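Local coordinates for protein 433aa long hypothetical phosphoribosylglycinamide formyl transferase (Pyrococcus horikoshii, PDB 2DWC) that is a hypothetical protein of the ATP-grasp family that binds ADP in a pocket of its ATP-grasp domain, at residues 209-214 with 247-252; 256-261 with 285-290; 277-282 with 297-302; 390-395 with 401-406. One frame throughout, in Å; residues are numbered along the deposited sequence.

Contact 1: 209-214 with 247-252; sequences VEVTEL and QPAEIS. With ADP (adenosine-5'-diphosphate), chain H.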
# COMPACT_ATOMS: atom_id res chain seq x y z
N VAL B 209 20.83 17.87 14.08
CA VAL B 209 19.77 16.90 13.86
C VAL B 209 20.33 15.50 13.74
O VAL B 209 21.49 15.31 13.41
CB VAL B 209 19.01 17.24 12.56
CG1 VAL B 209 19.94 17.08 11.35
CG2 VAL B 209 17.73 16.40 12.43
N GLU B 210 19.49 14.51 14.02
CA GLU B 210 19.90 13.11 13.89
C GLU B 210 19.25 12.64 12.60
O GLU B 210 18.12 13.05 12.29
CB GLU B 210 19.33 12.26 15.01
CG GLU B 210 19.49 12.79 16.39
CD GLU B 210 18.93 11.83 17.41
OE1 GLU B 210 18.29 12.30 18.37
OE2 GLU B 210 19.13 10.59 17.26
N VAL B 211 19.94 11.78 11.86
CA VAL B 211 19.39 11.29 10.60
C VAL B 211 19.51 9.77 10.50
O VAL B 211 20.39 9.16 11.09
CB VAL B 211 20.10 11.89 9.38
CG1 VAL B 211 19.91 13.43 9.33
CG2 VAL B 211 21.57 11.54 9.44
N THR B 212 18.59 9.18 9.75
CA THR B 212 18.65 7.73 9.53
C THR B 212 18.91 7.61 8.04
O THR B 212 18.14 8.18 7.25
CB THR B 212 17.28 7.05 9.76
OG1 THR B 212 16.84 7.25 11.12
CG2 THR B 212 17.42 5.55 9.52
N GLU B 213 20.02 6.97 7.65
CA GLU B 213 20.26 6.74 6.24
C GLU B 213 19.82 5.30 5.95
O GLU B 213 20.40 4.33 6.49
CB GLU B 213 21.74 6.92 5.88
CG GLU B 213 22.03 6.65 4.41
CD GLU B 213 21.15 7.46 3.46
OE1 GLU B 213 20.88 8.64 3.78
OE2 GLU B 213 20.73 6.94 2.38
N LEU B 214 18.81 5.17 5.08
CA LEU B 214 18.24 3.85 4.76
C LEU B 214 18.93 3.15 3.62
O LEU B 214 18.31 2.82 2.60
CB LEU B 214 16.74 4.04 4.46
CG LEU B 214 15.96 4.57 5.68
CD1 LEU B 214 14.58 5.10 5.20
CD2 LEU B 214 15.81 3.44 6.74
N GLN B 247 11.47 13.44 5.51
CA GLN B 247 12.46 13.26 4.43
C GLN B 247 12.20 14.38 3.43
O GLN B 247 11.06 14.64 3.09
CB GLN B 247 12.28 11.91 3.72
CG GLN B 247 13.47 11.51 2.82
CD GLN B 247 13.21 10.20 2.07
OE1 GLN B 247 12.12 10.02 1.49
NE2 GLN B 247 14.21 9.31 2.02
N PRO B 248 13.25 15.06 2.94
CA PRO B 248 14.67 14.85 3.27
C PRO B 248 15.09 15.68 4.47
O PRO B 248 14.46 16.70 4.80
CB PRO B 248 15.37 15.30 1.99
CG PRO B 248 14.53 16.56 1.57
CD PRO B 248 13.06 16.13 1.94
N ALA B 249 16.13 15.23 5.14
CA ALA B 249 16.66 15.98 6.28
C ALA B 249 17.23 17.31 5.72
O ALA B 249 17.81 17.32 4.64
CB ALA B 249 17.77 15.18 6.95
N GLU B 250 17.07 18.40 6.44
CA GLU B 250 17.56 19.68 5.95
C GLU B 250 19.00 19.89 6.40
O GLU B 250 19.27 20.58 7.38
CB GLU B 250 16.65 20.79 6.47
CG GLU B 250 15.23 20.70 5.86
CD GLU B 250 14.33 21.87 6.27
OE1 GLU B 250 13.90 21.92 7.45
OE2 GLU B 250 14.06 22.74 5.40
N ILE B 251 19.90 19.21 5.69
CA ILE B 251 21.33 19.27 5.97
C ILE B 251 22.07 19.69 4.70
O ILE B 251 21.53 19.63 3.60
CB ILE B 251 21.87 17.88 6.45
CG1 ILE B 251 21.73 16.83 5.33
CG2 ILE B 251 21.15 17.47 7.75
CD1 ILE B 251 22.34 15.45 5.68
N SER B 252 23.32 20.13 4.87
CA SER B 252 24.10 20.58 3.72
C SER B 252 24.40 19.46 2.76
O SER B 252 24.39 18.27 3.11
CB SER B 252 25.43 21.21 4.16
OG SER B 252 26.25 20.25 4.81
PB ADP H . 18.93 3.67 21.60
O1B ADP H . 18.64 2.73 20.50
O2B ADP H . 17.94 4.90 21.97
O3B ADP H . 19.92 3.30 22.81
PA ADP H . 21.02 5.54 21.68
O1A ADP H . 21.00 5.25 23.13
O2A ADP H . 22.47 5.28 21.05
O3A ADP H . 20.00 4.61 20.85
O5' ADP H . 20.62 7.07 21.37
C5' ADP H . 19.36 7.59 21.80
C4' ADP H . 19.41 9.12 21.71
O4' ADP H . 20.21 9.70 22.76
C3' ADP H . 20.10 9.53 20.41
O3' ADP H . 19.17 9.45 19.34
C2' ADP H . 20.37 10.99 20.77
O2' ADP H . 19.13 11.70 20.81
C1' ADP H . 20.91 10.82 22.19
N9 ADP H . 22.35 10.48 22.18
C8 ADP H . 22.88 9.26 22.25
N7 ADP H . 24.21 9.34 22.23
C5 ADP H . 24.53 10.63 22.16
C6 ADP H . 25.73 11.32 22.11
N6 ADP H . 26.89 10.68 22.17
N1 ADP H . 25.70 12.66 22.02
C2 ADP H . 24.56 13.32 21.98
N3 ADP H . 23.40 12.69 22.04
C4 ADP H . 23.35 11.36 22.13

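Contact 2: 256-261 with 285-290; sequences EREVYR and DKVWAN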
# COMPACT_ATOMS: atom_id res chain seq x y z
N GLU B 256 25.36 15.69 3.46
CA GLU B 256 24.62 14.62 2.79
C GLU B 256 25.56 13.62 2.15
O GLU B 256 25.38 12.40 2.28
CB GLU B 256 23.67 15.20 1.73
CG GLU B 256 22.87 14.15 0.99
CD GLU B 256 22.02 14.74 -0.09
OE1 GLU B 256 21.97 15.99 -0.16
OE2 GLU B 256 21.43 13.98 -0.87
N ARG B 257 26.59 14.10 1.47
CA ARG B 257 27.52 13.16 0.85
C ARG B 257 28.33 12.39 1.91
O ARG B 257 28.73 11.24 1.68
CB ARG B 257 28.47 13.88 -0.11
CG ARG B 257 27.74 14.65 -1.21
CD ARG B 257 28.66 15.04 -2.38
NE ARG B 257 28.87 13.90 -3.26
CZ ARG B 257 29.98 13.15 -3.30
NH1 ARG B 257 31.01 13.42 -2.50
NH2 ARG B 257 30.04 12.11 -4.11
N GLU B 258 28.61 13.02 3.03
CA GLU B 258 29.36 12.35 4.09
C GLU B 258 28.45 11.27 4.71
O GLU B 258 28.92 10.19 5.13
CB GLU B 258 29.77 13.37 5.15
CG GLU B 258 30.54 12.83 6.33
CD GLU B 258 31.99 12.43 5.98
OE1 GLU B 258 32.74 12.13 6.93
OE2 GLU B 258 32.37 12.40 4.78
N VAL B 259 27.16 11.57 4.78
CA VAL B 259 26.19 10.58 5.33
C VAL B 259 26.26 9.34 4.45
O VAL B 259 26.36 8.22 4.95
CB VAL B 259 24.75 11.18 5.35
CG1 VAL B 259 23.68 10.05 5.48
CG2 VAL B 259 24.62 12.14 6.51
N TYR B 260 26.22 9.52 3.13
CA TYR B 260 26.30 8.37 2.22
C TYR B 260 27.65 7.66 2.36
O TYR B 260 27.70 6.44 2.37
CB TYR B 260 26.15 8.79 0.74
CG TYR B 260 24.84 9.50 0.41
CD1 TYR B 260 24.78 10.46 -0.61
CD2 TYR B 260 23.68 9.24 1.14
CE1 TYR B 260 23.59 11.12 -0.90
CE2 TYR B 260 22.47 9.91 0.87
CZ TYR B 260 22.43 10.85 -0.14
OH TYR B 260 21.26 11.54 -0.35
N ARG B 261 28.74 8.42 2.47
CA ARG B 261 30.04 7.78 2.60
C ARG B 261 30.15 6.91 3.86
O ARG B 261 30.67 5.77 3.81
CB ARG B 261 31.14 8.88 2.63
CG ARG B 261 32.58 8.34 2.57
CD ARG B 261 33.63 9.46 2.85
NE ARG B 261 33.69 9.87 4.25
CZ ARG B 261 34.22 9.14 5.23
NH1 ARG B 261 34.75 7.94 4.97
NH2 ARG B 261 34.24 9.62 6.47
N ASP B 285 28.63 20.55 8.48
CA ASP B 285 29.11 19.57 7.50
C ASP B 285 29.69 18.34 8.21
O ASP B 285 30.09 17.38 7.54
CB ASP B 285 30.20 20.17 6.61
CG ASP B 285 29.68 21.21 5.61
OD1 ASP B 285 30.51 21.72 4.81
OD2 ASP B 285 28.46 21.53 5.60
N LYS B 286 29.79 18.39 9.54
CA LYS B 286 30.35 17.28 10.30
C LYS B 286 29.31 16.19 10.62
O LYS B 286 28.19 16.49 11.07
CB LYS B 286 30.98 17.75 11.61
CG LYS B 286 31.75 16.61 12.28
CD LYS B 286 32.93 17.05 13.13
CE LYS B 286 33.96 15.92 13.24
NZ LYS B 286 33.34 14.55 13.11
N VAL B 287 29.69 14.93 10.41
CA VAL B 287 28.78 13.80 10.65
C VAL B 287 29.44 12.74 11.54
O VAL B 287 30.63 12.43 11.38
CB VAL B 287 28.37 13.17 9.29
CG1 VAL B 287 27.33 12.03 9.49
CG2 VAL B 287 27.79 14.25 8.38
N TRP B 288 28.69 12.23 12.50
CA TRP B 288 29.19 11.17 13.40
C TRP B 288 28.27 9.96 13.28
O TRP B 288 27.05 10.14 13.28
CB TRP B 288 29.13 11.62 14.85
CG TRP B 288 30.06 12.74 15.24
CD1 TRP B 288 31.29 12.62 15.84
CD2 TRP B 288 29.79 14.16 15.16
NE1 TRP B 288 31.80 13.87 16.15
CE2 TRP B 288 30.90 14.83 15.74
CE3 TRP B 288 28.72 14.92 14.66
CZ2 TRP B 288 30.97 16.23 15.83
CZ3 TRP B 288 28.80 16.33 14.75
CH2 TRP B 288 29.92 16.96 15.34
N ALA B 289 28.83 8.75 13.20
CA ALA B 289 28.01 7.53 13.14
C ALA B 289 27.63 7.19 14.56
O ALA B 289 28.48 7.19 15.45
CB ALA B 289 28.78 6.35 12.52
N ASN B 290 26.35 6.87 14.78
CA ASN B 290 25.91 6.57 16.12
C ASN B 290 25.71 5.07 16.27
O ASN B 290 26.41 4.43 17.02
CB ASN B 290 24.63 7.35 16.42
CG ASN B 290 23.99 6.95 17.73
OD1 ASN B 290 24.66 6.51 18.65
ND2 ASN B 290 22.67 7.14 17.82
O HOH W 1 32.21 13.29 9.23

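Contact 3: 277-282 with 297-302; sequences GVEMFV and HDTGMV. With ADP (adenosine-5'-diphosphate), chain H.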
# COMPACT_ATOMS: atom_id res chain seq x y z
N GLY B 277 19.14 0.78 8.79
CA GLY B 277 18.82 2.11 9.26
C GLY B 277 20.11 2.59 9.95
O GLY B 277 20.36 2.31 11.12
N VAL B 278 20.95 3.31 9.20
CA VAL B 278 22.19 3.81 9.82
C VAL B 278 21.92 5.15 10.48
O VAL B 278 21.57 6.12 9.81
CB VAL B 278 23.29 3.96 8.74
CG1 VAL B 278 24.61 4.32 9.43
CG2 VAL B 278 23.41 2.64 7.92
N GLU B 279 22.14 5.22 11.80
CA GLU B 279 21.85 6.41 12.58
C GLU B 279 23.09 7.29 12.68
O GLU B 279 24.15 6.79 13.01
CB GLU B 279 21.42 6.00 13.98
CG GLU B 279 20.04 5.31 14.05
CD GLU B 279 18.95 6.19 13.46
OE1 GLU B 279 18.96 7.41 13.75
OE2 GLU B 279 18.10 5.66 12.71
N MET B 280 22.94 8.58 12.40
CA MET B 280 24.07 9.51 12.45
C MET B 280 23.67 10.85 13.06
O MET B 280 22.50 11.23 13.05
CB MET B 280 24.58 9.76 11.04
CG MET B 280 25.19 8.53 10.40
SD MET B 280 25.72 8.84 8.73
CE MET B 280 25.38 7.36 7.88
N PHE B 281 24.66 11.57 13.61
CA PHE B 281 24.41 12.91 14.16
C PHE B 281 25.05 13.88 13.16
O PHE B 281 26.13 13.62 12.63
CB PHE B 281 25.11 13.09 15.54
CG PHE B 281 24.69 12.07 16.57
CD1 PHE B 281 23.36 11.68 16.70
CD2 PHE B 281 25.63 11.57 17.48
CE1 PHE B 281 22.95 10.81 17.72
CE2 PHE B 281 25.24 10.70 18.51
CZ PHE B 281 23.90 10.32 18.63
N VAL B 282 24.39 15.01 12.91
CA VAL B 282 24.92 16.00 11.97
C VAL B 282 25.00 17.38 12.61
O VAL B 282 24.04 17.84 13.24
CB VAL B 282 24.03 16.13 10.70
CG1 VAL B 282 24.62 17.19 9.74
CG2 VAL B 282 23.92 14.78 9.98
N HIS B 297 13.51 0.52 9.83
CA HIS B 297 13.49 1.20 11.10
C HIS B 297 12.25 2.10 11.17
O HIS B 297 11.79 2.62 10.13
CB HIS B 297 14.77 2.06 11.17
CG HIS B 297 15.04 2.64 12.52
ND1 HIS B 297 15.27 1.86 13.63
CD2 HIS B 297 15.14 3.93 12.93
CE1 HIS B 297 15.51 2.64 14.67
NE2 HIS B 297 15.43 3.90 14.27
N ASP B 298 11.74 2.34 12.37
CA ASP B 298 10.53 3.15 12.46
C ASP B 298 10.57 4.54 11.84
O ASP B 298 9.59 4.95 11.23
CB ASP B 298 10.02 3.20 13.92
CG ASP B 298 11.08 3.62 14.93
OD1 ASP B 298 10.83 3.42 16.15
OD2 ASP B 298 12.13 4.17 14.54
N THR B 299 11.71 5.23 11.92
CA THR B 299 11.79 6.58 11.35
C THR B 299 11.56 6.53 9.86
O THR B 299 11.07 7.49 9.26
CB THR B 299 13.17 7.19 11.64
OG1 THR B 299 14.17 6.37 11.02
CG2 THR B 299 13.41 7.24 13.18
N GLY B 300 11.87 5.38 9.27
CA GLY B 300 11.69 5.17 7.84
C GLY B 300 10.25 5.05 7.40
O GLY B 300 10.00 4.97 6.21
N MET B 301 9.29 5.06 8.32
CA MET B 301 7.88 5.00 7.89
C MET B 301 7.53 6.21 7.03
O MET B 301 6.60 6.16 6.26
CB MET B 301 6.91 4.87 9.07
CG MET B 301 6.82 3.40 9.58
SD MET B 301 5.52 3.23 10.84
CE MET B 301 6.38 3.72 12.33
N VAL B 302 8.30 7.29 7.15
CA VAL B 302 8.02 8.44 6.27
C VAL B 302 8.05 8.04 4.78
O VAL B 302 7.31 8.61 3.95
CB VAL B 302 9.02 9.57 6.55
CG1 VAL B 302 10.45 9.15 6.20
CG2 VAL B 302 8.62 10.82 5.71
PB ADP H . 18.93 3.67 21.60
O1B ADP H . 18.64 2.73 20.50
O2B ADP H . 17.94 4.90 21.97
O3B ADP H . 19.92 3.30 22.81
PA ADP H . 21.02 5.54 21.68
O1A ADP H . 21.00 5.25 23.13
O2A ADP H . 22.47 5.28 21.05
O3A ADP H . 20.00 4.61 20.85
O5' ADP H . 20.62 7.07 21.37
C5' ADP H . 19.36 7.59 21.80
C4' ADP H . 19.41 9.12 21.71
O4' ADP H . 20.21 9.70 22.76
C3' ADP H . 20.10 9.53 20.41
O3' ADP H . 19.17 9.45 19.34
C2' ADP H . 20.37 10.99 20.77
O2' ADP H . 19.13 11.70 20.81
C1' ADP H . 20.91 10.82 22.19
N9 ADP H . 22.35 10.48 22.18
C8 ADP H . 22.88 9.26 22.25
N7 ADP H . 24.21 9.34 22.23
C5 ADP H . 24.53 10.63 22.16
C6 ADP H . 25.73 11.32 22.11
N6 ADP H . 26.89 10.68 22.17
N1 ADP H . 25.70 12.66 22.02
C2 ADP H . 24.56 13.32 21.98
N3 ADP H . 23.40 12.69 22.04
C4 ADP H . 23.35 11.36 22.13

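Contact 4: 390-395 with 401-406; sequences ALAWDK and KRKAEM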
# COMPACT_ATOMS: atom_id res chain seq x y z
N ALA B 390 0.48 9.47 11.81
CA ALA B 390 -0.10 10.40 10.87
C ALA B 390 1.02 10.58 9.81
O ALA B 390 2.21 10.61 10.16
CB ALA B 390 -0.39 11.78 11.56
N LEU B 391 0.64 10.66 8.53
CA LEU B 391 1.59 10.83 7.42
C LEU B 391 1.15 12.10 6.69
O LEU B 391 -0.04 12.29 6.49
CB LEU B 391 1.44 9.71 6.39
CG LEU B 391 2.27 8.44 6.45
CD1 LEU B 391 1.77 7.48 5.36
CD2 LEU B 391 3.74 8.78 6.21
N ALA B 392 2.08 12.94 6.27
CA ALA B 392 1.68 14.14 5.54
C ALA B 392 2.77 14.45 4.52
O ALA B 392 3.95 14.17 4.77
CB ALA B 392 1.53 15.33 6.51
N TRP B 393 2.40 15.03 3.39
CA TRP B 393 3.42 15.37 2.37
C TRP B 393 3.22 16.80 1.88
O TRP B 393 2.11 17.34 1.93
CB TRP B 393 3.32 14.41 1.18
CG TRP B 393 1.86 14.08 0.76
CD1 TRP B 393 1.14 14.68 -0.24
CD2 TRP B 393 0.95 13.15 1.40
NE1 TRP B 393 -0.16 14.19 -0.25
CE2 TRP B 393 -0.29 13.25 0.74
CE3 TRP B 393 1.07 12.25 2.48
CZ2 TRP B 393 -1.42 12.48 1.11
CZ3 TRP B 393 -0.05 11.48 2.85
CH2 TRP B 393 -1.28 11.60 2.16
N ASP B 394 4.29 17.38 1.35
CA ASP B 394 4.20 18.76 0.84
C ASP B 394 5.50 19.06 0.13
O ASP B 394 6.51 18.44 0.38
CB ASP B 394 4.04 19.75 1.99
CG ASP B 394 3.61 21.13 1.51
OD1 ASP B 394 4.49 21.99 1.27
OD2 ASP B 394 2.40 21.33 1.35
N LYS B 395 5.47 20.03 -0.78
CA LYS B 395 6.68 20.45 -1.46
C LYS B 395 7.68 20.98 -0.45
O LYS B 395 8.90 20.98 -0.69
CB LYS B 395 6.34 21.53 -2.48
CG LYS B 395 5.68 20.97 -3.71
CD LYS B 395 5.32 22.05 -4.72
CE LYS B 395 4.76 21.43 -6.01
NZ LYS B 395 3.57 20.56 -5.75
N LYS B 401 6.10 18.38 8.14
CA LYS B 401 6.37 18.09 9.55
C LYS B 401 5.28 18.67 10.45
O LYS B 401 4.74 17.98 11.34
CB LYS B 401 7.73 18.68 10.01
CG LYS B 401 8.94 18.09 9.35
CD LYS B 401 10.19 18.90 9.63
CE LYS B 401 10.54 18.93 11.13
NZ LYS B 401 11.78 19.74 11.37
N ARG B 402 4.95 19.95 10.25
CA ARG B 402 3.93 20.56 11.09
C ARG B 402 2.57 19.93 10.85
O ARG B 402 1.80 19.74 11.80
CB ARG B 402 3.84 22.09 10.84
CG ARG B 402 4.92 22.89 11.58
CD ARG B 402 4.69 24.42 11.42
NE ARG B 402 4.60 24.83 10.01
CZ ARG B 402 5.63 25.24 9.26
NH1 ARG B 402 6.86 25.32 9.77
NH2 ARG B 402 5.43 25.54 7.99
N LYS B 403 2.27 19.59 9.61
CA LYS B 403 0.98 18.98 9.33
C LYS B 403 0.79 17.58 9.94
O LYS B 403 -0.30 17.28 10.48
CB LYS B 403 0.77 18.92 7.85
CG LYS B 403 -0.55 18.38 7.44
CD LYS B 403 -0.73 18.61 5.95
CE LYS B 403 -1.19 20.05 5.67
NZ LYS B 403 -1.60 20.20 4.25
N ALA B 404 1.82 16.73 9.84
CA ALA B 404 1.74 15.39 10.44
C ALA B 404 1.52 15.54 11.94
O ALA B 404 0.73 14.83 12.54
CB ALA B 404 3.04 14.57 10.16
N GLU B 405 2.25 16.46 12.56
CA GLU B 405 2.05 16.69 13.99
C GLU B 405 0.63 17.14 14.31
O GLU B 405 0.01 16.64 15.27
CB GLU B 405 3.04 17.75 14.50
CG GLU B 405 2.93 18.00 15.98
CD GLU B 405 3.91 19.08 16.41
OE1 GLU B 405 4.15 20.03 15.62
OE2 GLU B 405 4.43 18.99 17.54
N MET B 406 0.09 18.08 13.53
CA MET B 406 -1.25 18.56 13.77
C MET B 406 -2.28 17.44 13.63
O MET B 406 -3.18 17.34 14.45
CB MET B 406 -1.56 19.73 12.82
CG MET B 406 -3.02 20.12 12.81
SD MET B 406 -3.34 21.52 11.70
CE MET B 406 -3.43 20.72 10.02
O HOH W 2 0.74 19.69 2.54

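Contact 1: 209-214 with 247-252
Val209 and Val211, next-but-one neighbours on strand 209-219, meet Ile251 and Ala249 of the loop that leads into helix 253-270. Both meetings are purely apolar. CG1 of Val211 rests against the methyl of Ala249, 3.6 Å from its CB, while Val209 offers CG1 to CG2 of Ile251 at 3.8 Å, the two branched side chains crossing at about a right angle. In Val209 that methyl lies between the backbone N and the carbonyl carbon (chi1 66°), which turns it to the loop. A turn in the loop brings its two apolar residues to the strand: Glu250 forms the centre of an inverse gamma turn, spanned by a weak bond from Ile251 N to Ala249 O, and its own side chain is left at the exposed side.

The polar chemistry belongs to the other face of the strand. The extended chain of Glu210 beyond CG (chi2 -178°) carries its carboxylate to the ribose of ADP. O2' of ADP donates a hydrogen bond of 2.6 Å to Glu210 OE1, and O3' is bonded to Glu210 OE2 at a doubtfully short 2.4 Å. One oxygen thus serves each ribose hydroxyl. A strand with a carboxylate on the nucleotide's ribose and valines turned to the loop 247-252 fits the nucleotide pocket of an ATP-grasp domain.

Contact 2: 256-261 with 285-290
Val287 of strand 286-293 is the residue that meets Glu258 and Val259 of helix 253-270. Asp285, just before the strand, uses OD2 to bond Ser252 OG near the start of the same helix. Lys286 brings NZ over one face of the Trp288 ring, off its centre, 3.4 Å above the plane.

At Val287 the two branches divide the work. CG2 lies alongside the aliphatic part of Glu258, whose CG approaches it to 3.7 Å, whereas CG1 meets Val259 CG2 at 4.0 Å, those side chains crossing at about a right angle. The backbone O of Val287 accepts from a water (2.8 Å) that also donates to Glu258 OE1 (2.6 Å). Asn290, farther along, touches ADP.

The bend at chi2 of Glu258 (72°) swings its carboxylate back to Arg261, which grips it side-on: NE reaches OE2 at 2.9 Å and NH2 reaches OE1 at 3.0 Å. Both oxygens lie close to the guanidinium plane, yet the nitrogens stand well above the carboxylate plane. Glu258 therefore works as two halves, its methylenes packing on the strand while its carboxylate, probably favoured as the anion by Arg261, is tied to the strand through one water.

Contact 3: 277-282 with 297-302
His297 has the most surface buried here, and it lies against Glu279 and Gly277 of strand 274-283. With CG anti to its backbone N (chi1 -169°), the imidazole reaches toward the strand and meets the end of Glu279 coming from the opposite direction. The carboxylate approaches obliquely: Glu279 OE2 stands 3.4 Å from His297 CD2 and 3.6 Å from His297 NE2, with the carboxylate and ring planes 43° apart.

The bend at chi2 of Glu279 (-57°) brings its carboxylate round to the loop 297-302. Its oxygens have firmer partners next door: OE2 is hydrogen-bonded to Thr212 OG1 and OE1 to His235 NE2. Thr212 OG1 is bonded in turn to Thr299 OG1, a hydroxyl that sits at the edge of the His297 ring, in its plane. Asp298 OD2 lies off-centre over one face of that ring, 3.3 Å above the plane.

Gly277, with no side chain, lets His297 come close, its CB 4.5 Å from Gly277 CA. The loop then turns through a 3-10 segment, Gly300 N bonding His297 O.

Two residues on from Glu279, Phe281 CZ comes within 3.6 Å of ADP C5. The strand thus joins a polar network beside the 3-10 turn to the adenine-binding part of an ATP-grasp nucleotide pocket.

Contact 4: 390-395 with 401-406
A strand-turn-helix unit within the PurT C-terminal region brings Ala390 and Ala392 of the strand against Lys403 and Ala404 of the helix that follows it. The two short segments run nearly antiparallel, at 152°, and their axes come within 7.0 Å. Small side chains make this closeness possible. The methyl of Ala392 comes 3.6 Å from Ala404 N and meets Ala404 CB at 4.0 Å, while one strand repeat earlier Ala390 CB lies 3.4 Å from the carbonyl O of Ala404.

Lys403 lays its aliphatic chain over the same methyl, CG being 3.8 Å from Ala392 CB. Strand 386-393 runs between strands 343-349 and 371-375 in the mixed sheet, and helix 397-409 covers the face to which the two alanines point. Leu391 and Trp393 point to the other face, where both touch helix 303-306 and Trp393 also packs on Pro308 of the second subunit.

Beyond its methylenes Lys403 bends at chi3 (-81°), and NZ ends near the close of the strand. There it donates to a water at 2.9 Å. That water donates in turn to Trp393 O (2.8 Å) and to Asp394 OD2 (2.6 Å), so the ammonium group and the carboxylate are joined through it without touching. NZ has a direct partner too, the carbonyl O of Pro369, while Asp394 OD1 is hydrogen-bonded to Asp396 N in the turn leading to the helix.

In the fold
All four contacts reach the same mixed sheet. Contacts 2, 3 and 4 are buried, whereas contact 1 is only partly so, and none is truly superficial. Contacts 1, 2 and 3 share the ATP-grasp domain and touch one another: strand 274-283 of contact 3 lies between the strands of contacts 1 and 2, and each of the three brings a residue to ADP. Contact 4, in the PurT C-terminal region, meets only contact 3, where Leu391 packs near Met301 and Val302. Chemistry follows place: contact 1 is apolar, contacts 2 and 4 pair apolar packing with a bridging water, and contact 3, nearest the chain's centre, is mainly polar.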